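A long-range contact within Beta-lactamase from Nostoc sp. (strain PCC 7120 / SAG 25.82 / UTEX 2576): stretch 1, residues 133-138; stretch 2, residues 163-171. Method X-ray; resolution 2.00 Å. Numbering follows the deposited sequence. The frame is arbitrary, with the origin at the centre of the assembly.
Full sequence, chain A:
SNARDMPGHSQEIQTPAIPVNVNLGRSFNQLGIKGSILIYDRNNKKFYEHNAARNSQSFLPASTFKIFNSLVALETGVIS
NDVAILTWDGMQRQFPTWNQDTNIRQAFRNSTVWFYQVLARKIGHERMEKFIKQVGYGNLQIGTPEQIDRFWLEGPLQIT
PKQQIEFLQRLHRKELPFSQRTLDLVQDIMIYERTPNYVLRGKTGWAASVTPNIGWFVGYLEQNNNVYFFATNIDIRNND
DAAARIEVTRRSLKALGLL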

# COMPACT_ATOMS: atom_id res chain seq x y z
N LYS A 133 -1.72 16.13 4.86
CA LYS A 133 -0.89 17.25 4.43
C LYS A 133 0.46 17.27 5.14
O LYS A 133 1.48 17.62 4.53
CB LYS A 133 -1.64 18.56 4.64
CG LYS A 133 -2.87 18.69 3.75
CD LYS A 133 -3.53 20.05 3.88
CE LYS A 133 -4.63 20.22 2.84
NZ LYS A 133 -5.28 21.57 2.90
N GLN A 134 0.50 16.89 6.42
CA GLN A 134 1.77 16.84 7.13
C GLN A 134 2.70 15.79 6.52
O GLN A 134 3.90 16.04 6.35
CB GLN A 134 1.52 16.55 8.61
CG GLN A 134 2.67 16.89 9.53
CD GLN A 134 2.26 16.86 11.00
OE1 GLN A 134 3.03 17.24 11.88
NE2 GLN A 134 1.04 16.40 11.26
N VAL A 135 2.16 14.62 6.19
CA VAL A 135 2.94 13.56 5.55
C VAL A 135 3.22 13.89 4.09
O VAL A 135 4.23 13.46 3.53
CB VAL A 135 2.20 12.22 5.71
CG1 VAL A 135 2.83 11.13 4.85
CG2 VAL A 135 2.18 11.80 7.17
N GLY A 136 2.34 14.66 3.45
CA GLY A 136 2.47 14.90 2.03
C GLY A 136 2.03 13.72 1.19
O GLY A 136 2.68 13.40 0.18
N TYR A 137 0.92 13.06 1.56
CA TYR A 137 0.55 11.79 0.94
C TYR A 137 -0.20 12.03 -0.37
O TYR A 137 -1.28 12.61 -0.37
CB TYR A 137 -0.33 10.98 1.91
CG TYR A 137 -0.66 9.60 1.39
CD1 TYR A 137 -1.79 9.39 0.60
CD2 TYR A 137 0.16 8.51 1.67
CE1 TYR A 137 -2.10 8.13 0.11
CE2 TYR A 137 -0.15 7.24 1.18
CZ TYR A 137 -1.29 7.06 0.41
OH TYR A 137 -1.60 5.81 -0.09
N GLY A 138 0.37 11.54 -1.48
CA GLY A 138 -0.34 11.57 -2.75
C GLY A 138 -0.70 12.98 -3.19
O GLY A 138 0.07 13.93 -3.02
N GLN A 163 5.31 8.61 -5.56
CA GLN A 163 4.88 9.11 -4.25
C GLN A 163 4.66 7.98 -3.25
O GLN A 163 4.83 8.19 -2.04
CB GLN A 163 3.61 9.95 -4.41
CG GLN A 163 3.85 11.30 -5.14
CD GLN A 163 2.57 11.95 -5.63
OE1 GLN A 163 1.50 11.33 -5.61
NE2 GLN A 163 2.67 13.20 -6.07
N GLN A 164 4.29 6.78 -3.72
CA GLN A 164 4.29 5.63 -2.82
C GLN A 164 5.69 5.39 -2.27
O GLN A 164 5.87 5.19 -1.06
CB GLN A 164 3.76 4.39 -3.55
CG GLN A 164 2.31 4.50 -4.01
CD GLN A 164 1.33 3.91 -3.01
OE1 GLN A 164 1.60 3.85 -1.81
NE2 GLN A 164 0.17 3.48 -3.51
N ILE A 165 6.70 5.41 -3.15
CA ILE A 165 8.09 5.23 -2.73
C ILE A 165 8.48 6.30 -1.72
O ILE A 165 9.03 6.00 -0.65
CB ILE A 165 9.02 5.26 -3.96
CG1 ILE A 165 8.68 4.12 -4.93
CG2 ILE A 165 10.47 5.18 -3.53
CD1 ILE A 165 9.08 2.78 -4.42
N GLU A 166 8.22 7.57 -2.05
CA GLU A 166 8.61 8.66 -1.16
C GLU A 166 7.99 8.49 0.22
O GLU A 166 8.67 8.65 1.24
CB GLU A 166 8.22 10.00 -1.78
CG GLU A 166 8.17 11.16 -0.80
CD GLU A 166 9.52 11.79 -0.55
OE1 GLU A 166 10.56 11.10 -0.68
OE2 GLU A 166 9.55 13.00 -0.23
N PHE A 167 6.70 8.14 0.27
CA PHE A 167 6.02 7.93 1.53
C PHE A 167 6.67 6.79 2.32
O PHE A 167 6.97 6.93 3.51
CB PHE A 167 4.53 7.66 1.26
CG PHE A 167 3.78 7.01 2.40
CD1 PHE A 167 3.71 7.61 3.64
CD2 PHE A 167 3.14 5.79 2.21
CE1 PHE A 167 3.03 7.01 4.69
CE2 PHE A 167 2.46 5.18 3.26
CZ PHE A 167 2.40 5.80 4.49
N LEU A 168 6.92 5.65 1.67
CA LEU A 168 7.47 4.50 2.38
C LEU A 168 8.89 4.77 2.86
O LEU A 168 9.26 4.37 3.97
CB LEU A 168 7.44 3.27 1.48
CG LEU A 168 6.05 2.73 1.17
CD1 LEU A 168 6.13 1.67 0.09
CD2 LEU A 168 5.41 2.16 2.44
N GLN A 169 9.69 5.45 2.04
CA GLN A 169 11.07 5.75 2.42
C GLN A 169 11.12 6.73 3.59
O GLN A 169 11.90 6.53 4.53
CB GLN A 169 11.81 6.30 1.20
CG GLN A 169 13.27 6.59 1.43
CD GLN A 169 13.52 8.03 1.79
OE1 GLN A 169 14.45 8.35 2.53
NE2 GLN A 169 12.69 8.93 1.25
N ARG A 170 10.30 7.78 3.56
CA ARG A 170 10.22 8.71 4.69
C ARG A 170 9.73 8.00 5.95
O ARG A 170 10.21 8.27 7.05
CB ARG A 170 9.30 9.88 4.36
CG ARG A 170 9.85 10.82 3.28
CD ARG A 170 8.98 12.05 3.20
NE ARG A 170 9.24 12.98 4.30
CZ ARG A 170 8.35 13.84 4.77
NH1 ARG A 170 7.13 13.89 4.26
NH2 ARG A 170 8.69 14.66 5.77
N LEU A 171 8.72 7.14 5.79
CA LEU A 171 8.27 6.31 6.90
C LEU A 171 9.43 5.54 7.52
O LEU A 171 9.65 5.59 8.74
CB LEU A 171 7.19 5.36 6.41
CG LEU A 171 6.51 4.46 7.44
CD1 LEU A 171 5.77 5.33 8.44
CD2 LEU A 171 5.58 3.47 6.77
O HOH W 1 0.06 3.89 0.46
O HOH W 2 3.20 10.35 -0.98

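The apolar heart of this contact is Phe167, whose CA-to-CB bond points from its helix toward the other stretch. Its ring receives Tyr137 in an edge-to-face pair: the centroids lie 5.2 Å apart, the planes meet at 82°, and Tyr137 CE2 approaches Phe167 CD2 to 3.7 Å. This arrangement sets the slightly positive hydrogens on the tyrosine edge against the electron-rich phenylalanine face. Val135 adds an aliphatic contact, its CG1 lying 3.8 Å from Phe167 CD1. All three residues are buried; the side chains of Val135 and Phe167 carry no polar group to satisfy, and that of Tyr137 carries one, its hydroxyl.

The hydroxyl's partner is water. Tyr137 OH and Gln164 OE1 are 4.1 Å apart, too far for a direct hydrogen bond, but water 1 joins them: it accepts from Tyr137 OH at 2.6 Å and donates at 2.7 Å to Gln164 OE1, an amide oxygen suited to accept. Tyrosine thus serves twice, with a ring for packing and a hydroxyl for the bridge. Water 2 links the backbones, accepting from Gly138 N at 3.1 Å and donating to Gln163 O at 2.9 Å. Since no direct hydrogen bond crosses between the stretches, the hydrogen-bonded links between them run through these two waters.

Arg170 is long enough to carry its charge to the other backbone, bringing NH1 to 3.0 Å from Val135 O. The carbonyl lies near the guanidinium plane, yet the angle is too poor for a hydrogen bond; the proximity still places positive charge beside a partially negative oxygen.

Gly136 is the first residue after the helix to leave helical phi/psi, at 76°/41°, where a CB would jam against the preceding carbonyl oxygen. Gly138, at phi 60°, also favours glycine; Gln163, its CA-to-CB bond pointing toward the other stretch, brings OE1 within 3.4 Å of Gly138 CA.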